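Local coordinates for protein 2-keto acid:ferredoxin oxidoreductase subunit alpha (PDB 1YD7) that probably serves as the alpha subunit of a heterotetrameric enzyme that oxidises 2-oxoglutarate to succinyl-CoA and CO2, passing the electrons to ferredoxin, at residues A[15-19]-A[197-201]; A[28-33]-A[163-168]; A[84-89]-A[206-210]; A[152-157]-A[179-184]. All blocks are in the same frame, centred on the assembly; numbering follows the deposited sequence.

How the contacts relate
All four contacts lie in one alpha/beta domain, consistent with the thiamine diphosphate-binding family to which the chain belongs. Contact 2 is the most central. It packs helix 25-36 on helix 160-177, and it touches two of the others. The centre of contact 1 lies about 12 Å from that of contact 2, and contact 1 rests on it through Pro199 CD and Phe164 CZ, 3.5 Å apart. The centre of contact 4 is also about 12 Å away, and it meets contact 2 through Thr167 OG1 and Leu183 CD2, 3.2 Å apart. Helix 160-177 connects the two strands of contact 4. Contact 3 fastens the end of the modelled chain, with its centre about 17 Å from those of contacts 2 and 4.

Contact 1 of 4, residues A[15-19]-A[197-201]; sequences FPVGE and YIPNP
A G1 beta bulge opens the small antiparallel sheet formed by strands 19-24 and 193-198. Phe15 comes first, extended, with chi1 p. Its ring packs on helix 25-36 and meets Tyr59 edge-to-face. Pro16 follows at phi/psi -64/136, and its O lies 3.7 Å from Ile198 CG2. Val17 is extended (-135/158) with chi1 m. Its CG1 is 4.1 Å from Ile198 CG2, and its CB is 3.9 Å from Pro199 O. Gly18 takes phi/psi 75/30, as expected for the first position of this bulge. A CB here would also clash with Asn200 OD1, which approaches Gly18 CA to 3.5 Å. Glu19 returns to the extended form (-173/165). Gly18 and Glu19 together face Ile198: Gly18 N donates to Ile198 O at 2.5 Å, and Glu19 N donates to the same Ile198 O at 3.2 Å. Glu19 and Ile198 form an antiparallel hydrogen-bonded pair with CA atoms 5.5 Å apart. Tyr197 has chi1 t, and its CE1 lies 3.4 Å from Glu19 N. Tyr197 OH and Asn200 ND2 are both hydrogen-bonded to Glu203. The pair is closed by Ile198 N donating to Glu19 O at 3.0 Å.

Contact 2 of 4, residues A[28-33]-A[163-168]; sequences AIARAA and AFDFTI
Two alpha-helical segments run in roughly the same direction, with axes 7.9 Å apart and a crossing angle of -35°. This is a buried, alanine-lined helix-helix crossing. Ala28, Ala32 and Ala163 let the backbones come close; Ala28 CB is 4.2 Å from Ala163 CB. The CA atoms of Ala28 and Phe164 are 4.8 Å apart. Ala28, Ala32, Ala163 and Thr167 direct their CA-to-CB bonds toward the partner. Phe164 has chi1 t and chi2 80°, which lays one ring face against Ala32. Ala32 CB sits 4.1 Å from the centroid of the Phe164 ring, a CH-pi contact. The same Ala32 CB is 3.3 Å from Phe164 O and 3.9 Å from Ile168 CG1. Thr167 has chi1 m. Its OG1 donates to Ala163 O at 2.7 Å, and its CG2 lies 3.5 Å from Ile29 O. Ile29 (m, t) places CG1 4.0 Å from Ala163 CB. Ile29 and Thr167 both touch Leu183 of strand 180-185, so the two helices lie side by side on the parallel sheet of the alpha/beta fold, while Ala30 packs on helix 52-59.

Contact 3 of 4, residues A[84-89]-A[206-210]; sequences SWAGAK and IINRK
Lys89 and Asn208 have the nearest CA atoms of the two segments, yet these are 9.0 Å apart. Hydrogen bonds from Arg209 make the direct polar link. Its CA-to-CB bond points toward segment 84-89, and the side chain is p, t, p over chi1 to chi3. Arg209 NH1 donates to Ser84 O at 2.9 Å, and Arg209 NH2 donates to Ala88 O at 2.8 Å. Both carbonyls lie near the guanidinium plane, at its edge. NH2 also forms a salt bridge with Glu175 of helix 160-177. The acceptors flank a Schellman motif at the C-terminal end of helix 73-85. There Gly87, at phi/psi 108/4, leaves helical geometry, and Gly87 N donates to Ser84 O at 2.7 Å. Arg209 thus ties the turn after this helix to the extended loop 206-210. A water provides a second polar link. It accepts from Lys89 NZ at 2.6 Å and donates to Ile207 O at 2.9 Å. Lys89 is m, t, t, t, so the extended chain reaches across to the loop, and NZ also bonds to Ala36 O. Close approaches involve the same lysine: Lys89 NZ is 3.2 Å from Ile206 CG2, and Lys89 CE is 3.0 Å from Asn208 OD1.

Contact 4 of 4, residues A[152-157]-A[179-184]; sequences LIVLSP and TPVILL
Strands 153-155 and 180-185 are the two strands of a beta-alpha-beta unit, connected by helix 160-177. They are parallel neighbours at one side of the main sheet, and 153-155 is its outermost strand within this chain. The short axes approach to 4.8 Å and cross at -25°. Val154 pairs with Ile182 (CA-CA 4.6 Å) and Leu155 with Leu183 (CA-CA 5.0 Å). Three backbone bonds hold the register. Ile182 N donates to Ile153 O at 3.0 Å, Leu155 N to Ile182 O at 2.9 Å, and Leu184 N to Leu155 O at 2.8 Å. All three are nearly straight. Before the first of them a water fills in, accepting from Ile153 N at 2.8 Å and donating to Pro180 O at 2.7 Å. Leu152 N is satisfied by His150 ND1. Val181 and Leu183 turn their backbone polar groups to strand 116-121. Val154, Ile182 and Leu184 share one face, where Val154 CG1 lies 4.0 Å from Leu184 CB. Leu155, Val181 and Leu183 lie on the other, against helix 160-177. There Leu155 (m, p) brings CD1 to 3.4 Å from Val181 CG1. CA-H...O contacts supplement the ladder: Val154 CA is 3.3 Å from Ile182 O, and Ser156 CA is 3.3 Å from Leu184 O.

Contact 1 of 4, residues A[15-19]-A[197-201]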
loop_
_atom_site.group_PDB
_atom_site.type_symbol
_atom_site.label_atom_id
_atom_site.label_comp_id
_atom_site.label_asym_id
_atom_site.label_seq_id
_atom_site.Cartn_x
_atom_site.Cartn_y
_atom_site.Cartn_z
ATOM N N PHE A 15 -6.306 -8.344 -12.386
ATOM C CA PHE A 15 -5.066 -8.208 -13.126
ATOM C C PHE A 15 -4.437 -9.592 -13.270
ATOM O O PHE A 15 -4.756 -10.494 -12.488
ATOM C CB PHE A 15 -4.092 -7.260 -12.432
ATOM C CG PHE A 15 -3.984 -7.467 -10.950
ATOM C CD1 PHE A 15 -3.172 -8.470 -10.423
ATOM C CD2 PHE A 15 -4.679 -6.637 -10.076
ATOM C CE1 PHE A 15 -3.076 -8.650 -9.047
ATOM C CE2 PHE A 15 -4.595 -6.816 -8.688
ATOM C CZ PHE A 15 -3.792 -7.817 -8.176
ATOM N N PRO A 16 -3.552 -9.767 -14.272
ATOM C CA PRO A 16 -2.890 -11.059 -14.464
ATOM C C PRO A 16 -1.979 -11.453 -13.292
ATOM O O PRO A 16 -1.207 -10.624 -12.777
ATOM C CB PRO A 16 -2.073 -10.854 -15.762
ATOM C CG PRO A 16 -2.683 -9.682 -16.435
ATOM C CD PRO A 16 -3.159 -8.802 -15.310
ATOM N N VAL A 17 -2.074 -12.719 -12.900
ATOM C CA VAL A 17 -1.305 -13.268 -11.795
ATOM C C VAL A 17 -0.734 -14.629 -12.216
ATOM O O VAL A 17 -1.274 -15.278 -13.097
ATOM C CB VAL A 17 -2.176 -13.451 -10.506
ATOM C CG1 VAL A 17 -2.760 -12.128 -10.066
ATOM C CG2 VAL A 17 -3.280 -14.494 -10.723
ATOM N N GLY A 18 0.325 -15.078 -11.553
ATOM C CA GLY A 18 0.892 -16.371 -11.862
ATOM C C GLY A 18 1.672 -16.330 -13.178
ATOM O O GLY A 18 1.757 -17.340 -13.887
ATOM N N GLU A 19 2.236 -15.161 -13.494
ATOM C CA GLU A 19 3.043 -14.985 -14.698
ATOM C C GLU A 19 3.695 -13.598 -14.693
ATOM O O GLU A 19 3.321 -12.749 -13.874
ATOM C CB GLU A 19 2.188 -15.191 -15.958
ATOM C CG GLU A 19 1.044 -14.212 -16.095
ATOM C CD GLU A 19 0.221 -14.454 -17.328
ATOM O OE1 GLU A 19 0.801 -14.507 -18.449
ATOM O OE2 GLU A 19 -1.016 -14.577 -17.170
ATOM N N TYR A 197 7.697 -11.317 -12.293
ATOM C CA TYR A 197 6.804 -12.412 -12.014
ATOM C C TYR A 197 5.822 -12.031 -10.877
ATOM O O TYR A 197 6.223 -11.696 -9.760
ATOM C CB TYR A 197 7.611 -13.677 -11.660
ATOM C CG TYR A 197 6.698 -14.830 -11.373
ATOM C CD1 TYR A 197 5.997 -15.445 -12.395
ATOM C CD2 TYR A 197 6.478 -15.264 -10.070
ATOM C CE1 TYR A 197 5.107 -16.476 -12.133
ATOM C CE2 TYR A 197 5.600 -16.324 -9.807
ATOM C CZ TYR A 197 4.913 -16.915 -10.832
ATOM O OH TYR A 197 4.010 -17.953 -10.587
ATOM N N ILE A 198 4.538 -12.064 -11.210
ATOM C CA ILE A 198 3.452 -11.764 -10.291
ATOM C C ILE A 198 2.918 -13.106 -9.831
ATOM O O ILE A 198 2.272 -13.788 -10.611
ATOM C CB ILE A 198 2.287 -11.018 -10.975
ATOM C CG1 ILE A 198 2.766 -9.713 -11.637
ATOM C CG2 ILE A 198 1.153 -10.756 -9.939
ATOM C CD1 ILE A 198 3.359 -8.675 -10.686
ATOM N N PRO A 199 3.187 -13.489 -8.569
ATOM C CA PRO A 199 2.867 -14.847 -8.150
ATOM C C PRO A 199 1.374 -15.130 -8.028
ATOM O O PRO A 199 0.576 -14.217 -7.917
ATOM C CB PRO A 199 3.548 -14.961 -6.774
ATOM C CG PRO A 199 4.464 -13.764 -6.665
ATOM C CD PRO A 199 3.794 -12.710 -7.470
ATOM N N ASN A 200 1.009 -16.400 -8.094
ATOM C CA ASN A 200 -0.314 -16.839 -7.671
ATOM C C ASN A 200 -0.463 -16.639 -6.161
ATOM O O ASN A 200 0.521 -16.725 -5.427
ATOM C CB ASN A 200 -0.529 -18.319 -8.000
ATOM C CG ASN A 200 -0.663 -18.565 -9.474
ATOM O OD1 ASN A 200 -1.604 -18.081 -10.101
ATOM N ND2 ASN A 200 0.281 -19.314 -10.049
ATOM N N PRO A 201 -1.691 -16.383 -5.694
ATOM C CA PRO A 201 -1.971 -16.277 -4.265
ATOM C C PRO A 201 -1.310 -17.390 -3.455
ATOM O O PRO A 201 -0.596 -17.117 -2.487
ATOM C CB PRO A 201 -3.500 -16.402 -4.209
ATOM C CG PRO A 201 -3.961 -15.815 -5.476
ATOM C CD PRO A 201 -2.908 -16.175 -6.506
#

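Contact 2 of 4, residues A[28-33]-A[163-168]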
loop_
_atom_site.group_PDB
_atom_site.type_symbol
_atom_site.label_atom_id
_atom_site.label_comp_id
_atom_site.label_asym_id
_atom_site.label_seq_id
_atom_site.Cartn_x
_atom_site.Cartn_y
_atom_site.Cartn_z
ATOM N N ALA A 28 2.963 -2.206 -9.351
ATOM C CA ALA A 28 3.484 -3.278 -8.529
ATOM C C ALA A 28 3.003 -3.141 -7.076
ATOM O O ALA A 28 2.590 -4.120 -6.479
ATOM C CB ALA A 28 5.003 -3.293 -8.573
ATOM N N ILE A 29 3.086 -1.932 -6.530
ATOM C CA ILE A 29 2.517 -1.623 -5.205
ATOM C C ILE A 29 1.031 -2.025 -5.102
ATOM O O ILE A 29 0.663 -2.824 -4.246
ATOM C CB ILE A 29 2.727 -0.128 -4.842
ATOM C CG1 ILE A 29 4.213 0.180 -4.729
ATOM C CG2 ILE A 29 2.020 0.224 -3.554
ATOM C CD1 ILE A 29 4.537 1.661 -4.441
ATOM N N ALA A 30 0.208 -1.548 -6.026
ATOM C CA ALA A 30 -1.214 -1.892 -6.064
ATOM C C ALA A 30 -1.518 -3.393 -6.158
ATOM O O ALA A 30 -2.366 -3.925 -5.435
ATOM C CB ALA A 30 -1.890 -1.155 -7.223
ATOM N N ARG A 31 -0.848 -4.081 -7.075
ATOM C CA ARG A 31 -1.039 -5.514 -7.214
ATOM C C ARG A 31 -0.636 -6.289 -5.961
ATOM O O ARG A 31 -1.318 -7.242 -5.573
ATOM C CB ARG A 31 -0.257 -6.052 -8.403
ATOM C CG ARG A 31 -0.794 -5.585 -9.709
ATOM C CD ARG A 31 -0.207 -6.386 -10.898
ATOM N NE ARG A 31 -0.535 -5.731 -12.175
ATOM C CZ ARG A 31 -0.415 -6.296 -13.381
ATOM N NH1 ARG A 31 -0.045 -7.564 -13.527
ATOM N NH2 ARG A 31 -0.715 -5.590 -14.458
ATOM N N ALA A 32 0.497 -5.910 -5.380
ATOM C CA ALA A 32 0.984 -6.515 -4.140
ATOM C C ALA A 32 0.008 -6.296 -2.973
ATOM O O ALA A 32 -0.296 -7.224 -2.228
ATOM C CB ALA A 32 2.348 -5.947 -3.781
ATOM N N ALA A 33 -0.453 -5.058 -2.824
ATOM C CA ALA A 33 -1.375 -4.694 -1.758
ATOM C C ALA A 33 -2.624 -5.562 -1.836
ATOM O O ALA A 33 -2.988 -6.205 -0.871
ATOM C CB ALA A 33 -1.704 -3.223 -1.829
ATOM N N ALA A 163 9.425 -2.792 -5.055
ATOM C CA ALA A 163 8.098 -2.226 -4.842
ATOM C C ALA A 163 7.050 -3.333 -4.627
ATOM O O ALA A 163 6.255 -3.270 -3.683
ATOM C CB ALA A 163 7.688 -1.318 -5.970
ATOM N N PHE A 164 7.103 -4.375 -5.448
ATOM C CA PHE A 164 6.256 -5.508 -5.235
ATOM C C PHE A 164 6.513 -6.204 -3.886
ATOM O O PHE A 164 5.600 -6.255 -3.051
ATOM C CB PHE A 164 6.363 -6.519 -6.348
ATOM C CG PHE A 164 5.325 -7.599 -6.260
ATOM C CD1 PHE A 164 4.038 -7.368 -6.714
ATOM C CD2 PHE A 164 5.614 -8.826 -5.673
ATOM C CE1 PHE A 164 3.061 -8.348 -6.611
ATOM C CE2 PHE A 164 4.627 -9.809 -5.535
ATOM C CZ PHE A 164 3.359 -9.558 -6.019
ATOM N N ASP A 165 7.734 -6.725 -3.703
ATOM C CA ASP A 165 8.089 -7.575 -2.577
ATOM C C ASP A 165 8.020 -6.828 -1.235
ATOM O O ASP A 165 7.630 -7.402 -0.247
ATOM C CB ASP A 165 9.516 -8.142 -2.718
ATOM C CG ASP A 165 9.677 -9.122 -3.878
ATOM O OD1 ASP A 165 8.744 -9.878 -4.218
ATOM O OD2 ASP A 165 10.791 -9.156 -4.441
ATOM N N PHE A 166 8.463 -5.577 -1.212
ATOM C CA PHE A 166 8.434 -4.787 -0.028
ATOM C C PHE A 166 6.993 -4.416 0.362
ATOM O O PHE A 166 6.718 -4.184 1.554
ATOM C CB PHE A 166 9.266 -3.509 -0.170
ATOM C CG PHE A 166 10.780 -3.720 -0.203
ATOM C CD1 PHE A 166 11.358 -4.936 -0.520
ATOM C CD2 PHE A 166 11.617 -2.654 0.033
ATOM C CE1 PHE A 166 12.746 -5.070 -0.578
ATOM C CE2 PHE A 166 12.996 -2.795 -0.022
ATOM C CZ PHE A 166 13.552 -4.009 -0.328
ATOM N N THR A 167 6.090 -4.313 -0.623
ATOM C CA THR A 167 4.688 -4.015 -0.323
ATOM C C THR A 167 4.052 -5.225 0.416
ATOM O O THR A 167 3.405 -5.047 1.447
ATOM C CB THR A 167 3.892 -3.569 -1.581
ATOM O OG1 THR A 167 4.364 -2.275 -1.989
ATOM C CG2 THR A 167 2.396 -3.456 -1.280
ATOM N N ILE A 168 4.280 -6.434 -0.091
ATOM C CA ILE A 168 3.834 -7.634 0.586
ATOM C C ILE A 168 4.450 -7.765 1.981
ATOM O O ILE A 168 3.746 -8.098 2.954
ATOM C CB ILE A 168 4.097 -8.885 -0.261
ATOM C CG1 ILE A 168 3.102 -8.929 -1.420
ATOM C CG2 ILE A 168 3.964 -10.156 0.584
ATOM C CD1 ILE A 168 3.482 -9.888 -2.462
#

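Contact 3 of 4, residues A[84-89]-A[206-210]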
loop_
_atom_site.group_PDB
_atom_site.type_symbol
_atom_site.label_atom_id
_atom_site.label_comp_id
_atom_site.label_asym_id
_atom_site.label_seq_id
_atom_site.Cartn_x
_atom_site.Cartn_y
_atom_site.Cartn_z
ATOM N N SER A 84 -9.131 -0.266 9.884
ATOM C CA SER A 84 -8.291 -1.332 10.476
ATOM C C SER A 84 -8.866 -1.866 11.801
ATOM O O SER A 84 -8.983 -3.075 12.025
ATOM C CB SER A 84 -6.860 -0.836 10.755
ATOM O OG SER A 84 -6.110 -1.878 11.365
ATOM N N TRP A 85 -9.212 -0.960 12.688
ATOM C CA TRP A 85 -9.834 -1.386 13.958
ATOM C C TRP A 85 -11.135 -2.120 13.734
ATOM O O TRP A 85 -11.489 -3.036 14.474
ATOM C CB TRP A 85 -10.053 -0.191 14.844
ATOM C CG TRP A 85 -8.802 0.244 15.486
ATOM C CD1 TRP A 85 -8.107 1.370 15.231
ATOM C CD2 TRP A 85 -8.099 -0.442 16.530
ATOM N NE1 TRP A 85 -7.008 1.441 16.048
ATOM C CE2 TRP A 85 -6.983 0.337 16.857
ATOM C CE3 TRP A 85 -8.316 -1.642 17.227
ATOM C CZ2 TRP A 85 -6.069 -0.040 17.853
ATOM C CZ3 TRP A 85 -7.404 -2.022 18.209
ATOM C CH2 TRP A 85 -6.300 -1.227 18.510
ATOM N N ALA A 86 -11.825 -1.755 12.662
ATOM C CA ALA A 86 -13.022 -2.454 12.291
ATOM C C ALA A 86 -12.723 -3.789 11.613
ATOM O O ALA A 86 -13.648 -4.509 11.270
ATOM C CB ALA A 86 -13.899 -1.543 11.395
ATOM N N GLY A 87 -11.444 -4.148 11.432
ATOM C CA GLY A 87 -11.089 -5.487 10.943
ATOM C C GLY A 87 -10.557 -5.604 9.504
ATOM O O GLY A 87 -10.292 -6.706 9.044
ATOM N N ALA A 88 -10.367 -4.483 8.814
ATOM C CA ALA A 88 -9.862 -4.470 7.433
ATOM C C ALA A 88 -8.325 -4.418 7.371
ATOM O O ALA A 88 -7.672 -3.875 8.275
ATOM C CB ALA A 88 -10.426 -3.225 6.702
ATOM N N LYS A 89 -7.747 -4.952 6.294
ATOM C CA LYS A 89 -6.349 -4.607 5.941
ATOM C C LYS A 89 -6.376 -3.311 5.159
ATOM O O LYS A 89 -6.963 -3.254 4.086
ATOM C CB LYS A 89 -5.700 -5.684 5.108
ATOM C CG LYS A 89 -5.324 -6.924 5.856
ATOM C CD LYS A 89 -4.273 -7.715 5.029
ATOM C CE LYS A 89 -3.953 -9.025 5.661
ATOM N NZ LYS A 89 -2.876 -9.712 4.966
ATOM N N ILE A 206 1.234 -14.960 3.393
ATOM C CA ILE A 206 0.544 -13.850 4.050
ATOM C C ILE A 206 0.401 -14.104 5.556
ATOM O O ILE A 206 -0.083 -15.148 5.960
ATOM C CB ILE A 206 -0.858 -13.623 3.431
ATOM C CG1 ILE A 206 -0.767 -13.356 1.918
ATOM C CG2 ILE A 206 -1.568 -12.477 4.110
ATOM C CD1 ILE A 206 0.189 -12.276 1.545
ATOM N N ILE A 207 0.849 -13.157 6.376
ATOM C CA ILE A 207 0.559 -13.165 7.808
ATOM C C ILE A 207 -0.675 -12.293 8.111
ATOM O O ILE A 207 -0.778 -11.158 7.635
ATOM C CB ILE A 207 1.730 -12.612 8.633
ATOM C CG1 ILE A 207 3.014 -13.393 8.364
ATOM C CG2 ILE A 207 1.403 -12.658 10.153
ATOM C CD1 ILE A 207 4.221 -12.829 9.105
ATOM N N ASN A 208 -1.596 -12.824 8.915
ATOM C CA ASN A 208 -2.764 -12.072 9.394
ATOM C C ASN A 208 -2.694 -11.811 10.904
ATOM O O ASN A 208 -2.135 -12.604 11.648
ATOM C CB ASN A 208 -4.034 -12.796 8.993
ATOM C CG ASN A 208 -4.242 -12.783 7.490
ATOM O OD1 ASN A 208 -4.207 -11.715 6.855
ATOM N ND2 ASN A 208 -4.442 -13.965 6.904
ATOM N N ARG A 209 -3.192 -10.657 11.336
ATOM C CA ARG A 209 -3.081 -10.240 12.755
ATOM C C ARG A 209 -3.675 -11.286 13.727
ATOM O O ARG A 209 -4.667 -11.974 13.408
ATOM C CB ARG A 209 -3.791 -8.903 12.987
ATOM C CG ARG A 209 -5.335 -9.008 12.742
ATOM C CD ARG A 209 -5.962 -7.624 12.686
ATOM N NE ARG A 209 -5.635 -6.957 11.427
ATOM C CZ ARG A 209 -6.179 -5.829 11.002
ATOM N NH1 ARG A 209 -7.110 -5.222 11.724
ATOM N NH2 ARG A 209 -5.806 -5.317 9.831
ATOM N N LYS A 210 -3.073 -11.386 14.908
ATOM C CA LYS A 210 -3.540 -12.318 15.940
ATOM C C LYS A 210 -4.857 -11.822 16.519
ATOM O O LYS A 210 -4.919 -10.696 17.008
ATOM C CB LYS A 210 -2.498 -12.461 17.053
HETATM O O HOH W 1 -0.403 -9.188 5.524
#

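Contact 4 of 4, residues A[152-157]-A[179-184]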
loop_
_atom_site.group_PDB
_atom_site.type_symbol
_atom_site.label_atom_id
_atom_site.label_comp_id
_atom_site.label_asym_id
_atom_site.label_seq_id
_atom_site.Cartn_x
_atom_site.Cartn_y
_atom_site.Cartn_z
ATOM N N LEU A 152 9.729 3.764 13.728
ATOM C CA LEU A 152 8.809 3.100 12.828
ATOM C C LEU A 152 9.559 2.099 11.967
ATOM O O LEU A 152 10.752 2.266 11.675
ATOM C CB LEU A 152 8.110 4.127 11.939
ATOM C CG LEU A 152 7.250 5.142 12.697
ATOM C CD1 LEU A 152 7.006 6.377 11.878
ATOM C CD2 LEU A 152 5.922 4.499 13.118
ATOM N N ILE A 153 8.847 1.044 11.591
ATOM C CA ILE A 153 9.313 0.119 10.590
ATOM C C ILE A 153 9.108 0.810 9.222
ATOM O O ILE A 153 8.026 1.322 8.934
ATOM C CB ILE A 153 8.552 -1.210 10.636
ATOM C CG1 ILE A 153 8.690 -1.882 12.017
ATOM C CG2 ILE A 153 9.036 -2.112 9.533
ATOM C CD1 ILE A 153 7.717 -3.064 12.258
ATOM N N VAL A 154 10.170 0.842 8.415
ATOM C CA VAL A 154 10.177 1.537 7.129
ATOM C C VAL A 154 10.861 0.680 6.081
ATOM O O VAL A 154 11.955 0.205 6.314
ATOM C CB VAL A 154 10.918 2.877 7.223
ATOM C CG1 VAL A 154 10.847 3.637 5.869
ATOM C CG2 VAL A 154 10.333 3.730 8.323
ATOM N N LEU A 155 10.205 0.465 4.942
ATOM C CA LEU A 155 10.801 -0.211 3.791
ATOM C C LEU A 155 10.869 0.799 2.640
ATOM O O LEU A 155 9.898 1.534 2.368
ATOM C CB LEU A 155 9.967 -1.413 3.350
ATOM C CG LEU A 155 9.794 -2.606 4.305
ATOM C CD1 LEU A 155 8.700 -2.329 5.278
ATOM C CD2 LEU A 155 9.471 -3.887 3.547
ATOM N N SER A 156 12.013 0.807 1.956
ATOM C CA SER A 156 12.326 1.769 0.884
ATOM C C SER A 156 12.757 1.037 -0.385
ATOM O O SER A 156 13.945 0.764 -0.533
ATOM C CB SER A 156 13.476 2.666 1.318
ATOM O OG SER A 156 13.012 3.733 2.107
ATOM N N PRO A 157 11.797 0.704 -1.283
ATOM C CA PRO A 157 12.152 -0.007 -2.512
ATOM C C PRO A 157 12.893 0.908 -3.510
ATOM O O PRO A 157 12.640 2.111 -3.566
ATOM C CB PRO A 157 10.804 -0.449 -3.064
ATOM C CG PRO A 157 9.832 0.560 -2.558
ATOM C CD PRO A 157 10.348 0.993 -1.214
ATOM N N THR A 179 1.029 -2.951 13.901
ATOM C CA THR A 179 1.664 -1.653 13.948
ATOM C C THR A 179 1.673 -0.995 12.564
ATOM O O THR A 179 1.559 -1.678 11.556
ATOM C CB THR A 179 3.086 -1.834 14.541
ATOM O OG1 THR A 179 3.567 -0.589 15.038
ATOM C CG2 THR A 179 4.063 -2.386 13.491
ATOM N N PRO A 180 1.790 0.334 12.516
ATOM C CA PRO A 180 1.976 0.998 11.226
ATOM C C PRO A 180 3.322 0.631 10.560
ATOM O O PRO A 180 4.353 0.567 11.245
ATOM C CB PRO A 180 1.960 2.479 11.574
ATOM C CG PRO A 180 1.531 2.592 13.006
ATOM C CD PRO A 180 1.747 1.281 13.645
ATOM N N VAL A 181 3.295 0.339 9.260
ATOM C CA VAL A 181 4.518 0.168 8.469
ATOM C C VAL A 181 4.533 1.149 7.291
ATOM O O VAL A 181 3.534 1.328 6.594
ATOM C CB VAL A 181 4.697 -1.275 8.014
ATOM C CG1 VAL A 181 6.005 -1.458 7.229
ATOM C CG2 VAL A 181 4.696 -2.198 9.213
ATOM N N ILE A 182 5.674 1.813 7.114
ATOM C CA ILE A 182 5.841 2.848 6.112
ATOM C C ILE A 182 6.522 2.263 4.885
ATOM O O ILE A 182 7.602 1.708 4.996
ATOM C CB ILE A 182 6.702 4.015 6.658
ATOM C CG1 ILE A 182 6.193 4.449 8.025
ATOM C CG2 ILE A 182 6.736 5.228 5.670
ATOM C CD1 ILE A 182 4.796 4.908 8.036
ATOM N N LEU A 183 5.872 2.363 3.724
ATOM C CA LEU A 183 6.535 2.065 2.439
ATOM C C LEU A 183 6.937 3.423 1.864
ATOM O O LEU A 183 6.088 4.229 1.530
ATOM C CB LEU A 183 5.653 1.273 1.471
ATOM C CG LEU A 183 6.405 0.697 0.258
ATOM C CD1 LEU A 183 7.068 -0.638 0.548
ATOM C CD2 LEU A 183 5.453 0.547 -0.911
ATOM N N LEU A 184 8.239 3.686 1.862
ATOM C CA LEU A 184 8.783 4.974 1.483
ATOM C C LEU A 184 9.276 4.846 0.042
ATOM O O LEU A 184 10.199 4.081 -0.227
ATOM C CB LEU A 184 9.918 5.358 2.426
ATOM C CG LEU A 184 10.692 6.645 2.114
ATOM C CD1 LEU A 184 9.772 7.852 2.050
ATOM C CD2 LEU A 184 11.781 6.864 3.151
HETATM O O HOH W 2 6.428 0.776 13.032
#